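Local coordinates for protein histidine kinase (Paraburkholderia phymatum, PDB 6NB0) that probably acts as a phosphorelay sensor kinase, using ATP to phosphorylate a histidine side chain of a protein, at residues Ala51-Phe56 / Ser248-Leu253; Leu55-His60 / Val229-Ala234; Val157-Thr162 / Thr196-Ala201; Thr185-Ala190 / Ala210-Gln215. All blocks are in the same frame, centred on the assembly; numbering follows the deposited sequence. Where two conformers were deposited one is given.

Interaction 1 of 4, residues Ala51-Phe56 / Ser248-Leu253; sequences AETALF and SWVLAL
L253, at the start of helix 252-260, lies across one face of the F56 ring in helix 44-68. With CG anti to the backbone N (chi1 -166°), the leucine reaches over the phenyl group. Its CB meets CB and CG of F56. Its CG sits over the face as a CH-pi donor, 4.0 Å from the ring centroid and displaced toward the CD1 side. Beyond it, CD1 of L253 runs past the rim, 3.7 Å from F56 CD1, and ends against the helix backbone, 3.6 Å from the carbonyl O of E52. A252 covers the other end of the same turn, its CB 3.5 Å from the O of F56. One turn earlier in the helix, T53 offers its methyl: CG2 of T53 packs on CG2 of V250 at 3.7 Å, while T53 OG1 turns back to the carbonyl of R49 within its own helix. A water ties the backbones together, donating to T53 O (2.7 Å) and to V250 O (2.8 Å) and accepting from L253 N (2.9 Å). The direct contact is thus almost wholly apolar, and three of its backbone polar groups are joined through one water.

Interaction 2 of 4, residues Leu55-His60 / Val229-Ala234; sequences LFMRDH and VLENFA
M57 and A234 bring the two backbones nearest, their CA atoms 8.2 Å apart, so that helix 44-68 meets the loop before helix 232-238 and its first turn through side chains alone. The polar link is an end-on salt bridge. R58 NH1 donates to E231 OE1 (2.9 Å) and R58 NH2 to E231 OE2 (2.6 Å, N-H...O angle 167°), each oxygen using its syn lone pair. The guanidinium and carboxylate planes are 21° apart, and both oxygens lie close to the guanidinium plane, an arrangement that fixes the rotation of both groups. R58 gets there by bending at chi2 (-67°), whereas E231 stays extended beyond CG and arrives from the opposite direction. Beside this pair, M57 stretches straight from the helix as far as SD, which rests 3.5 Å from A234 CB. Its chain then bends at chi3, leaving CE at the edge of the F233 ring, 4.2 Å from F233 CD2. R58 also bridges to E122 and D59 of the second subunit, so three carboxylates share the arginine, a setting that should favour its positive charge. E231 occupies the N-cap position of helix 232-238. Segment 229-234, from the rest of the kinase, thus packs beside the second subunit on helix 44-68, which reaches into the HisKA (phospho-acceptor) region, whose members typically dimerise through a helical bundle.

Interaction 3 of 4, residues Val157-Thr162 / Thr196-Ala201; sequences VLALNT and TVTLDA
The hydroxyl of T162 is gripped twice: OG1 donates to the carbonyl O of A201 at 2.6 Å, the shortest polar bond here, and accepts from the backbone N of L164, just beyond the strand. It approaches the A201 carbonyl from above its plane. Upstream, strand segments 157-161 and 196-201 run parallel, their axes 4.7 Å apart and twisted by 23°. Five backbone hydrogen bonds alternate in the usual parallel ladder, from V197 N to V157 O (2.8 Å) through to A201 N to N161 O (3.1 Å). Side chains of matching residues stand next to each other on either face. On one, L158 CD2 touches V197 CB at 3.9 Å and L160 CD1 touches L199 CG at 4.0 Å, each pair lying side by side and pointing the same way. On the other, A159 CB lies beside T198 OG1, and N161 crosses D200. A chi1 of 176° swings the asparagine amide toward its neighbour, placing ND2 3.2 Å from D200 OD1. This bond lies near the amide plane but comes down on the carboxylate from above, the two planes standing 82° apart. A water donates to D200 OD2 at 2.8 Å and receives a weak bond from N161 ND2. Strand 157-161 is the outermost strand of the five-stranded mixed sheet in this chain. The leucine and valine face is covered by helices 135-154 and 173-189, through A151, V184, V188 and A187, while T198 and D200 continue the sheet by backbone bonds to strand 207-214.

Interaction 4 of 4, residues Thr185-Ala190 / Ala210-Gln215; sequences TFAVEA and ATVSWQ
W214 lies flat against A187, whose CB sits over the centre of the indole, 3.6 Å from the centroid of its six-membered ring and 14° off the ring normal. This CH-pi contact is the broad part of the interface. The indole takes up its place with CG between the backbone N and the carbonyl carbon (chi1 81°), and its ring NH then points to the end of the helix. W214 NE1 donates to the O of A190 at 3.1 Å (N-H...O angle 152°); the oxygen lies in the indole plane, but the nitrogen stands above the plane of the carbonyl. A190 is the first residue to leave helical geometry, so the tryptophan binds a carbonyl just past helix 173-189. That helix packs on the mixed sheet of an alpha/beta sandwich, the architecture of histidine kinase catalytic domains; its segment 185-189 runs nearly parallel to strand segment 210-214, their axes 9.0 Å apart. Two residues earlier in the strand than the tryptophan, on the same side of the sheet, V212 CG1 presses tightly on A187 CB at 3.5 Å. F186 reaches the far end of the indole, its CE1 4.3 Å from W214 CH2, and also touches L278 on the adjoining strand 276-283.

Overall arrangement
From the N terminus, helix 44-68 supplies the first partner of both interaction 1 and interaction 2, whose segments overlap at L55 and F56. Interaction 2 closes a long loop at 229-234, and interaction 1 closes a slightly longer one at 248-253; both lie beside the second subunit. Interactions 3 and 4 fall within these two loops and cross each other, their segments alternating along the chain: 157-162, 185-190, 196-201, 210-215. They share the mixed sheet, where strands 196-204 and 207-214 are neighbours. F186 of interaction 4 packs on V250 and L251 of interaction 1, and E189 meets the backbone of V229 and L230, joining the sheet and helix 173-189 to the two segments that pack on helix 44-68.

Interaction 1 of 4, residues Ala51-Phe56 / Ser248-Leu253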
loop_
_atom_site.group_PDB
_atom_site.type_symbol
_atom_site.label_atom_id
_atom_site.label_comp_id
_atom_site.label_asym_id
_atom_site.label_seq_id
_atom_site.Cartn_x
_atom_site.Cartn_y
_atom_site.Cartn_z
ATOM N N ALA A 51 -5.751 -0.253 -1.211
ATOM C CA ALA A 51 -4.432 0.076 -0.671
ATOM C C ALA A 51 -3.433 -1.060 -0.891
ATOM O O ALA A 51 -2.256 -0.807 -1.205
ATOM C CB ALA A 51 -4.549 0.427 0.821
ATOM N N GLU A 52 -3.885 -2.315 -0.733
ATOM C CA GLU A 52 -3.053 -3.480 -1.050
ATOM C C GLU A 52 -2.602 -3.457 -2.504
ATOM O O GLU A 52 -1.431 -3.717 -2.813
ATOM C CB GLU A 52 -3.835 -4.778 -0.801
ATOM C CG GLU A 52 -4.234 -5.042 0.649
ATOM C CD GLU A 52 -4.989 -6.370 0.807
ATOM O OE1 GLU A 52 -6.092 -6.511 0.242
ATOM O OE2 GLU A 52 -4.455 -7.280 1.476
ATOM N N THR A 53 -3.550 -3.235 -3.417
ATOM C CA THR A 53 -3.231 -3.138 -4.835
ATOM C C THR A 53 -2.145 -2.098 -5.079
ATOM O O THR A 53 -1.191 -2.342 -5.828
ATOM C CB THR A 53 -4.497 -2.792 -5.642
ATOM O OG1 THR A 53 -5.414 -3.881 -5.545
ATOM C CG2 THR A 53 -4.143 -2.614 -7.139
ATOM N N ALA A 54 -2.292 -0.920 -4.465
ATOM C CA ALA A 54 -1.355 0.173 -4.700
ATOM C C ALA A 54 -0.004 -0.131 -4.082
ATOM O O ALA A 54 1.047 0.241 -4.633
ATOM C CB ALA A 54 -1.918 1.469 -4.122
ATOM N N LEU A 55 -0.024 -0.786 -2.925
ATOM C CA LEU A 55 1.211 -1.224 -2.277
ATOM C C LEU A 55 2.026 -2.109 -3.211
ATOM O O LEU A 55 3.221 -1.873 -3.428
ATOM C CB LEU A 55 0.865 -1.979 -0.987
ATOM C CG LEU A 55 1.866 -2.962 -0.385
ATOM C CD1 LEU A 55 3.113 -2.193 -0.120
ATOM C CD2 LEU A 55 1.317 -3.522 0.924
ATOM N N PHE A 56 1.402 -3.159 -3.741
ATOM C CA PHE A 56 2.129 -4.079 -4.599
ATOM C C PHE A 56 2.544 -3.402 -5.890
ATOM O O PHE A 56 3.596 -3.732 -6.445
ATOM C CB PHE A 56 1.282 -5.321 -4.890
ATOM C CG PHE A 56 1.287 -6.319 -3.765
ATOM C CD1 PHE A 56 0.536 -6.097 -2.611
ATOM C CD2 PHE A 56 2.087 -7.449 -3.831
ATOM C CE1 PHE A 56 0.566 -6.992 -1.566
ATOM C CE2 PHE A 56 2.120 -8.349 -2.788
ATOM C CZ PHE A 56 1.363 -8.122 -1.651
ATOM N N SER A 248 0.655 -4.635 -17.046
ATOM C CA SER A 248 0.225 -3.352 -16.500
ATOM C C SER A 248 0.575 -3.307 -15.012
ATOM O O SER A 248 0.329 -4.272 -14.288
ATOM C CB SER A 248 -1.283 -3.183 -16.705
ATOM O OG SER A 248 -1.633 -3.197 -18.095
ATOM N N TRP A 249 1.188 -2.203 -14.563
ATOM C CA TRP A 249 1.729 -2.155 -13.199
ATOM C C TRP A 249 0.676 -2.495 -12.163
ATOM O O TRP A 249 0.967 -3.141 -11.143
ATOM C CB TRP A 249 2.278 -0.767 -12.899
ATOM C CG TRP A 249 3.430 -0.371 -13.716
ATOM C CD1 TRP A 249 4.119 -1.142 -14.610
ATOM C CD2 TRP A 249 4.063 0.909 -13.704
ATOM N NE1 TRP A 249 5.155 -0.409 -15.158
ATOM C CE2 TRP A 249 5.135 0.855 -14.623
ATOM C CE3 TRP A 249 3.819 2.106 -13.016
ATOM C CZ2 TRP A 249 5.972 1.952 -14.863
ATOM C CZ3 TRP A 249 4.665 3.197 -13.254
ATOM C CH2 TRP A 249 5.716 3.111 -14.176
ATOM N N VAL A 250 -0.564 -2.082 -12.412
ATOM C CA VAL A 250 -1.585 -2.225 -11.386
ATOM C C VAL A 250 -1.892 -3.692 -11.094
ATOM O O VAL A 250 -2.458 -3.992 -10.045
ATOM C CB VAL A 250 -2.863 -1.455 -11.792
ATOM C CG1 VAL A 250 -3.577 -2.132 -12.968
ATOM C CG2 VAL A 250 -3.825 -1.325 -10.602
ATOM N N LEU A 251 -1.529 -4.622 -11.984
ATOM C CA LEU A 251 -1.807 -6.040 -11.748
ATOM C C LEU A 251 -0.700 -6.726 -10.944
ATOM O O LEU A 251 -0.729 -7.950 -10.779
ATOM C CB LEU A 251 -2.038 -6.768 -13.086
ATOM C CG LEU A 251 -3.392 -6.401 -13.723
ATOM C CD1 LEU A 251 -3.516 -6.820 -15.195
ATOM C CD2 LEU A 251 -4.570 -6.939 -12.910
ATOM N N ALA A 252 0.272 -5.956 -10.457
ATOM C CA ALA A 252 1.405 -6.513 -9.737
ATOM C C ALA A 252 0.971 -7.459 -8.615
ATOM O O ALA A 252 1.609 -8.496 -8.388
ATOM C CB ALA A 252 2.246 -5.374 -9.174
ATOM N N LEU A 253 -0.099 -7.108 -7.887
ATOM C CA LEU A 253 -0.541 -7.963 -6.783
ATOM C C LEU A 253 -0.892 -9.370 -7.270
ATOM O O LEU A 253 -0.496 -10.359 -6.649
ATOM C CB LEU A 253 -1.734 -7.332 -6.056
ATOM C CG LEU A 253 -2.082 -7.946 -4.689
ATOM C CD1 LEU A 253 -2.815 -6.916 -3.820
ATOM C CD2 LEU A 253 -2.958 -9.161 -4.828
HETATM O O HOH W 1 -0.894 -4.296 -7.711
#

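Interaction 2 of 4, residues Leu55-His60 / Val229-Ala234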
loop_
_atom_site.group_PDB
_atom_site.type_symbol
_atom_site.label_atom_id
_atom_site.label_comp_id
_atom_site.label_asym_id
_atom_site.label_seq_id
_atom_site.Cartn_x
_atom_site.Cartn_y
_atom_site.Cartn_z
ATOM N N LEU A 55 -0.024 -0.786 -2.925
ATOM C CA LEU A 55 1.211 -1.224 -2.277
ATOM C C LEU A 55 2.026 -2.109 -3.211
ATOM O O LEU A 55 3.221 -1.873 -3.428
ATOM C CB LEU A 55 0.865 -1.979 -0.987
ATOM C CG LEU A 55 1.866 -2.962 -0.385
ATOM C CD1 LEU A 55 3.113 -2.193 -0.120
ATOM C CD2 LEU A 55 1.317 -3.522 0.924
ATOM N N PHE A 56 1.402 -3.159 -3.741
ATOM C CA PHE A 56 2.129 -4.079 -4.599
ATOM C C PHE A 56 2.544 -3.402 -5.890
ATOM O O PHE A 56 3.596 -3.732 -6.445
ATOM C CB PHE A 56 1.282 -5.321 -4.890
ATOM C CG PHE A 56 1.287 -6.319 -3.765
ATOM C CD1 PHE A 56 0.536 -6.097 -2.611
ATOM C CD2 PHE A 56 2.087 -7.449 -3.831
ATOM C CE1 PHE A 56 0.566 -6.992 -1.566
ATOM C CE2 PHE A 56 2.120 -8.349 -2.788
ATOM C CZ PHE A 56 1.363 -8.122 -1.651
ATOM N N MET A 57 1.744 -2.443 -6.376
ATOM C CA MET A 57 2.170 -1.714 -7.569
ATOM C C MET A 57 3.444 -0.918 -7.303
ATOM O O MET A 57 4.311 -0.836 -8.179
ATOM C CB MET A 57 1.062 -0.789 -8.080
ATOM C CG MET A 57 1.431 -0.195 -9.435
ATOM S SD MET A 57 0.131 0.922 -10.061
ATOM C CE MET A 57 0.865 2.456 -9.608
ATOM N N ARG A 58 3.583 -0.332 -6.104
ATOM C CA ARG A 58 4.822 0.386 -5.787
ATOM C C ARG A 58 6.014 -0.561 -5.667
ATOM O O ARG A 58 7.134 -0.183 -6.029
ATOM C CB ARG A 58 4.690 1.199 -4.493
ATOM C CG ARG A 58 3.434 2.106 -4.337
ATOM C CD ARG A 58 3.417 3.255 -5.301
ATOM N NE ARG A 58 2.410 4.315 -5.023
ATOM C CZ ARG A 58 1.110 4.226 -5.331
ATOM N NH1 ARG A 58 0.624 3.108 -5.858
ATOM N NH2 ARG A 58 0.279 5.245 -5.111
ATOM N N ASP A 59 5.801 -1.772 -5.142
ATOM C CA ASP A 59 6.856 -2.796 -5.139
ATOM C C ASP A 59 7.285 -3.132 -6.557
ATOM O O ASP A 59 8.479 -3.273 -6.852
ATOM C CB ASP A 59 6.365 -4.074 -4.470
ATOM C CG ASP A 59 6.418 -4.013 -2.980
ATOM O OD1 ASP A 59 7.066 -3.085 -2.459
ATOM O OD2 ASP A 59 5.826 -4.910 -2.337
ATOM N N HIS A 60 6.302 -3.312 -7.437
ATOM C CA HIS A 60 6.580 -3.608 -8.833
ATOM C C HIS A 60 7.431 -2.517 -9.465
ATOM O O HIS A 60 8.404 -2.802 -10.171
ATOM C CB HIS A 60 5.257 -3.772 -9.575
ATOM C CG HIS A 60 5.413 -4.262 -10.982
ATOM N ND1 HIS A 60 5.721 -5.570 -11.283
ATOM C CD2 HIS A 60 5.281 -3.623 -12.172
ATOM C CE1 HIS A 60 5.796 -5.715 -12.597
ATOM N NE2 HIS A 60 5.518 -4.551 -13.160
ATOM N N VAL A 229 -12.521 2.439 -8.748
ATOM C CA VAL A 229 -11.932 2.000 -7.488
ATOM C C VAL A 229 -10.404 2.089 -7.528
ATOM O O VAL A 229 -9.779 2.555 -6.573
ATOM C CB VAL A 229 -12.395 0.559 -7.157
ATOM C CG1 VAL A 229 -11.594 -0.039 -6.023
ATOM C CG2 VAL A 229 -13.883 0.527 -6.801
ATOM N N LEU A 230 -9.795 1.655 -8.630
ATOM C CA LEU A 230 -8.334 1.657 -8.704
ATOM C C LEU A 230 -7.791 3.084 -8.858
ATOM O O LEU A 230 -8.476 3.998 -9.323
ATOM C CB LEU A 230 -7.867 0.757 -9.860
ATOM C CG LEU A 230 -8.342 -0.707 -9.776
ATOM C CD1 LEU A 230 -7.866 -1.548 -10.985
ATOM C CD2 LEU A 230 -7.891 -1.399 -8.440
ATOM N N GLU A 231 -6.527 3.260 -8.483
ATOM C CA GLU A 231 -5.906 4.584 -8.524
ATOM C C GLU A 231 -5.911 5.159 -9.933
ATOM O O GLU A 231 -5.710 4.443 -10.917
ATOM C CB GLU A 231 -4.464 4.523 -8.030
ATOM C CG GLU A 231 -4.268 4.337 -6.546
ATOM C CD GLU A 231 -2.784 4.245 -6.215
ATOM O OE1 GLU A 231 -2.098 3.373 -6.819
ATOM O OE2 GLU A 231 -2.305 5.042 -5.379
ATOM N N ASN A 232 -6.091 6.479 -10.018
ATOM C CA ASN A 232 -6.158 7.137 -11.317
ATOM C C ASN A 232 -4.898 6.887 -12.155
ATOM O O ASN A 232 -4.981 6.547 -13.347
ATOM C CB ASN A 232 -6.391 8.634 -11.131
ATOM C CG ASN A 232 -6.627 9.349 -12.446
ATOM O OD1 ASN A 232 -5.683 9.769 -13.107
ATOM N ND2 ASN A 232 -7.892 9.492 -12.830
ATOM N N PHE A 233 -3.719 7.073 -11.579
ATOM C CA PHE A 233 -2.495 6.917 -12.365
ATOM C C PHE A 233 -2.245 5.458 -12.731
ATOM O O PHE A 233 -1.651 5.177 -13.779
ATOM C CB PHE A 233 -1.306 7.478 -11.597
ATOM C CG PHE A 233 0.024 7.175 -12.223
ATOM C CD1 PHE A 233 0.520 7.972 -13.242
ATOM C CD2 PHE A 233 0.785 6.094 -11.781
ATOM C CE1 PHE A 233 1.751 7.703 -13.821
ATOM C CE2 PHE A 233 2.018 5.815 -12.357
ATOM C CZ PHE A 233 2.502 6.623 -13.377
ATOM N N ALA A 234 -2.668 4.534 -11.858
ATOM C CA ALA A 234 -2.597 3.107 -12.173
ATOM C C ALA A 234 -3.509 2.759 -13.345
ATOM O O ALA A 234 -3.131 1.994 -14.246
ATOM C CB ALA A 234 -2.988 2.286 -10.944
#

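Interaction 3 of 4, residues Val157-Thr162 / Thr196-Ala201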
loop_
_atom_site.group_PDB
_atom_site.type_symbol
_atom_site.label_atom_id
_atom_site.label_comp_id
_atom_site.label_asym_id
_atom_site.label_seq_id
_atom_site.Cartn_x
_atom_site.Cartn_y
_atom_site.Cartn_z
ATOM N N VAL A 157 -22.229 -6.921 -15.375
ATOM C CA VAL A 157 -22.751 -8.178 -14.846
ATOM C C VAL A 157 -21.559 -9.069 -14.527
ATOM O O VAL A 157 -20.662 -9.234 -15.365
ATOM C CB VAL A 157 -23.700 -8.849 -15.859
ATOM C CG1 VAL A 157 -24.164 -10.222 -15.361
ATOM C CG2 VAL A 157 -24.917 -7.931 -16.129
ATOM N N LEU A 158 -21.516 -9.604 -13.307
ATOM C CA LEU A 158 -20.494 -10.575 -12.932
ATOM C C LEU A 158 -21.076 -11.977 -12.989
ATOM O O LEU A 158 -22.187 -12.214 -12.507
ATOM C CB LEU A 158 -19.951 -10.303 -11.522
ATOM C CG LEU A 158 -19.323 -8.924 -11.271
ATOM C CD1 LEU A 158 -18.741 -8.852 -9.845
ATOM C CD2 LEU A 158 -18.240 -8.614 -12.319
ATOM N N ALA A 159 -20.309 -12.919 -13.546
ATOM C CA ALA A 159 -20.741 -14.310 -13.617
ATOM C C ALA A 159 -19.637 -15.175 -13.046
ATOM O O ALA A 159 -18.449 -14.919 -13.277
ATOM C CB ALA A 159 -21.077 -14.764 -15.058
ATOM N N LEU A 160 -20.028 -16.167 -12.265
ATOM C CA LEU A 160 -19.083 -17.131 -11.723
ATOM C C LEU A 160 -19.397 -18.476 -12.342
ATOM O O LEU A 160 -20.538 -18.946 -12.270
ATOM C CB LEU A 160 -19.156 -17.199 -10.198
ATOM C CG LEU A 160 -18.338 -18.316 -9.532
ATOM C CD1 LEU A 160 -16.803 -18.107 -9.708
ATOM C CD2 LEU A 160 -18.746 -18.442 -8.057
ATOM N N ASN A 161 -18.390 -19.089 -12.951
ATOM C CA ASN A 161 -18.510 -20.416 -13.549
ATOM C C ASN A 161 -17.498 -21.332 -12.874
ATOM O O ASN A 161 -16.294 -21.229 -13.130
ATOM C CB ASN A 161 -18.275 -20.350 -15.057
ATOM C CG ASN A 161 -18.285 -21.716 -15.706
ATOM O OD1 ASN A 161 -18.994 -22.617 -15.265
ATOM N ND2 ASN A 161 -17.492 -21.876 -16.761
ATOM N N THR A 162 -17.978 -22.227 -12.012
ATOM C CA THR A 162 -17.056 -23.121 -11.339
ATOM C C THR A 162 -17.808 -24.381 -10.949
ATOM O O THR A 162 -18.995 -24.303 -10.599
ATOM C CB THR A 162 -16.409 -22.493 -10.096
ATOM O OG1 THR A 162 -15.460 -23.416 -9.551
ATOM C CG2 THR A 162 -17.448 -22.137 -9.008
ATOM N N THR A 196 -20.526 -8.353 -19.582
ATOM C CA THR A 196 -20.418 -9.441 -18.615
ATOM C C THR A 196 -18.949 -9.796 -18.387
ATOM O O THR A 196 -18.230 -10.111 -19.339
ATOM C CB THR A 196 -21.182 -10.676 -19.096
ATOM O OG1 THR A 196 -22.559 -10.333 -19.263
ATOM C CG2 THR A 196 -21.058 -11.818 -18.074
ATOM N N VAL A 197 -18.523 -9.756 -17.128
ATOM C CA VAL A 197 -17.203 -10.230 -16.699
ATOM C C VAL A 197 -17.375 -11.594 -16.045
ATOM O O VAL A 197 -18.154 -11.740 -15.100
ATOM C CB VAL A 197 -16.533 -9.231 -15.738
ATOM C CG1 VAL A 197 -15.214 -9.813 -15.172
ATOM C CG2 VAL A 197 -16.266 -7.891 -16.468
ATOM N N THR A 198 -16.673 -12.605 -16.552
ATOM C CA THR A 198 -16.839 -13.968 -16.056
ATOM C C THR A 198 -15.572 -14.396 -15.328
ATOM O O THR A 198 -14.472 -14.291 -15.886
ATOM C CB THR A 198 -17.136 -14.932 -17.209
ATOM O OG1 THR A 198 -18.385 -14.585 -17.817
ATOM C CG2 THR A 198 -17.163 -16.394 -16.721
ATOM N N LEU A 199 -15.731 -14.876 -14.090
ATOM C CA LEU A 199 -14.666 -15.555 -13.363
ATOM C C LEU A 199 -14.877 -17.059 -13.514
ATOM O O LEU A 199 -15.910 -17.586 -13.071
ATOM C CB LEU A 199 -14.694 -15.147 -11.887
ATOM C CG LEU A 199 -13.746 -15.894 -10.932
ATOM C CD1 LEU A 199 -12.301 -15.737 -11.374
ATOM C CD2 LEU A 199 -13.920 -15.353 -9.520
ATOM N N ASP A 200 -13.942 -17.734 -14.184
ATOM C CA ASP A 200 -13.922 -19.197 -14.295
ATOM C C ASP A 200 -12.897 -19.724 -13.302
ATOM O O ASP A 200 -11.786 -19.192 -13.242
ATOM C CB ASP A 200 -13.496 -19.658 -15.695
ATOM C CG ASP A 200 -14.547 -19.433 -16.738
ATOM O OD1 ASP A 200 -15.719 -19.255 -16.379
ATOM O OD2 ASP A 200 -14.194 -19.455 -17.929
ATOM N N ALA A 201 -13.236 -20.774 -12.551
ATOM C CA ALA A 201 -12.250 -21.299 -11.601
ATOM C C ALA A 201 -12.436 -22.794 -11.417
ATOM O O ALA A 201 -13.566 -23.271 -11.327
ATOM C CB ALA A 201 -12.351 -20.611 -10.237
HETATM O O HOH W 2 -16.746 -19.446 -19.099
#

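Interaction 4 of 4, residues Thr185-Ala190 / Ala210-Gln215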
loop_
_atom_site.group_PDB
_atom_site.type_symbol
_atom_site.label_atom_id
_atom_site.label_comp_id
_atom_site.label_asym_id
_atom_site.label_seq_id
_atom_site.Cartn_x
_atom_site.Cartn_y
_atom_site.Cartn_z
ATOM N N THR A 185 -11.792 -6.979 -10.425
ATOM C CA THR A 185 -11.958 -5.520 -10.426
ATOM C C THR A 185 -11.287 -4.883 -11.646
ATOM O O THR A 185 -11.827 -3.942 -12.248
ATOM C CB THR A 185 -11.380 -4.946 -9.130
ATOM O OG1 THR A 185 -12.158 -5.424 -8.021
ATOM C CG2 THR A 185 -11.417 -3.417 -9.125
ATOM N N PHE A 186 -10.104 -5.369 -12.015
ATOM C CA PHE A 186 -9.434 -4.823 -13.200
ATOM C C PHE A 186 -10.311 -4.973 -14.438
ATOM O O PHE A 186 -10.452 -4.038 -15.246
ATOM C CB PHE A 186 -8.081 -5.524 -13.401
ATOM C CG PHE A 186 -7.320 -5.012 -14.611
ATOM C CD1 PHE A 186 -7.516 -5.563 -15.854
ATOM C CD2 PHE A 186 -6.441 -3.943 -14.479
ATOM C CE1 PHE A 186 -6.843 -5.058 -16.981
ATOM C CE2 PHE A 186 -5.760 -3.431 -15.580
ATOM C CZ PHE A 186 -5.950 -3.995 -16.826
ATOM N N ALA A 187 -10.880 -6.169 -14.626
ATOM C CA ALA A 187 -11.729 -6.405 -15.790
ATOM C C ALA A 187 -12.939 -5.488 -15.758
ATOM O O ALA A 187 -13.310 -4.904 -16.787
ATOM C CB ALA A 187 -12.155 -7.880 -15.834
ATOM N N VAL A 188 -13.525 -5.298 -14.563
ATOM C CA VAL A 188 -14.664 -4.391 -14.419
ATOM C C VAL A 188 -14.257 -2.968 -14.793
ATOM O O VAL A 188 -14.977 -2.274 -15.522
ATOM C CB VAL A 188 -15.230 -4.461 -12.986
ATOM C CG1 VAL A 188 -16.268 -3.346 -12.767
ATOM C CG2 VAL A 188 -15.869 -5.852 -12.759
ATOM N N GLU A 189 -13.084 -2.517 -14.307
ATOM C CA GLU A 189 -12.625 -1.161 -14.633
ATOM C C GLU A 189 -12.460 -0.990 -16.130
ATOM O O GLU A 189 -12.705 0.098 -16.677
ATOM C CB GLU A 189 -11.301 -0.853 -13.913
ATOM C CG GLU A 189 -11.434 -0.598 -12.400
ATOM C CD GLU A 189 -11.790 0.852 -12.076
ATOM O OE1 GLU A 189 -12.407 1.526 -12.927
ATOM O OE2 GLU A 189 -11.468 1.316 -10.966
ATOM N N ALA A 190 -12.070 -2.059 -16.810
ATOM C CA ALA A 190 -11.904 -2.057 -18.256
ATOM C C ALA A 190 -13.134 -2.596 -18.988
ATOM O O ALA A 190 -13.006 -3.203 -20.063
ATOM C CB ALA A 190 -10.657 -2.863 -18.629
ATOM N N ALA A 210 -7.685 -19.833 -12.098
ATOM C CA ALA A 210 -8.744 -18.824 -12.095
ATOM C C ALA A 210 -8.521 -17.919 -13.295
ATOM O O ALA A 210 -7.420 -17.381 -13.467
ATOM C CB ALA A 210 -8.733 -17.997 -10.806
ATOM N N THR A 211 -9.555 -17.756 -14.123
ATOM C CA THR A 211 -9.460 -16.952 -15.334
ATOM C C THR A 211 -10.619 -15.974 -15.345
ATOM O O THR A 211 -11.762 -16.366 -15.087
ATOM C CB THR A 211 -9.498 -17.827 -16.593
ATOM O OG1 THR A 211 -8.348 -18.681 -16.599
ATOM C CG2 THR A 211 -9.492 -16.956 -17.844
ATOM N N VAL A 212 -10.323 -14.705 -15.612
ATOM C CA VAL A 212 -11.354 -13.694 -15.824
ATOM C C VAL A 212 -11.359 -13.383 -17.315
ATOM O O VAL A 212 -10.300 -13.125 -17.899
ATOM C CB VAL A 212 -11.106 -12.439 -14.970
ATOM C CG1 VAL A 212 -12.039 -11.326 -15.382
ATOM C CG2 VAL A 212 -11.299 -12.745 -13.475
ATOM N N SER A 213 -12.530 -13.483 -17.951
ATOM C CA SER A 213 -12.645 -13.219 -19.376
ATOM C C SER A 213 -13.776 -12.234 -19.622
ATOM O O SER A 213 -14.819 -12.286 -18.962
ATOM C CB SER A 213 -12.869 -14.505 -20.188
ATOM O OG SER A 213 -14.057 -15.171 -19.809
ATOM N N TRP A 214 -13.553 -11.321 -20.567
ATOM C CA TRP A 214 -14.531 -10.262 -20.802
ATOM C C TRP A 214 -14.217 -9.547 -22.100
ATOM O O TRP A 214 -13.074 -9.560 -22.571
ATOM C CB TRP A 214 -14.544 -9.255 -19.634
ATOM C CG TRP A 214 -13.464 -8.206 -19.641
ATOM C CD1 TRP A 214 -13.634 -6.863 -19.856
ATOM C CD2 TRP A 214 -12.056 -8.391 -19.360
ATOM N NE1 TRP A 214 -12.421 -6.203 -19.743
ATOM C CE2 TRP A 214 -11.440 -7.116 -19.450
ATOM C CE3 TRP A 214 -11.259 -9.503 -19.058
ATOM C CZ2 TRP A 214 -10.065 -6.925 -19.229
ATOM C CZ3 TRP A 214 -9.894 -9.312 -18.841
ATOM C CH2 TRP A 214 -9.312 -8.039 -18.930
ATOM N N GLN A 215 -15.252 -8.945 -22.689
ATOM C CA GLN A 215 -15.063 -8.067 -23.838
ATOM C C GLN A 215 -14.625 -6.696 -23.332
ATOM O O GLN A 215 -15.395 -5.992 -22.674
ATOM C CB GLN A 215 -16.350 -7.975 -24.662
ATOM C CG GLN A 215 -16.079 -7.620 -26.103
ATOM C CD GLN A 215 -15.464 -8.773 -26.881
ATOM O OE1 GLN A 215 -14.751 -8.560 -27.861
ATOM N NE2 GLN A 215 -15.746 -10.003 -26.451
#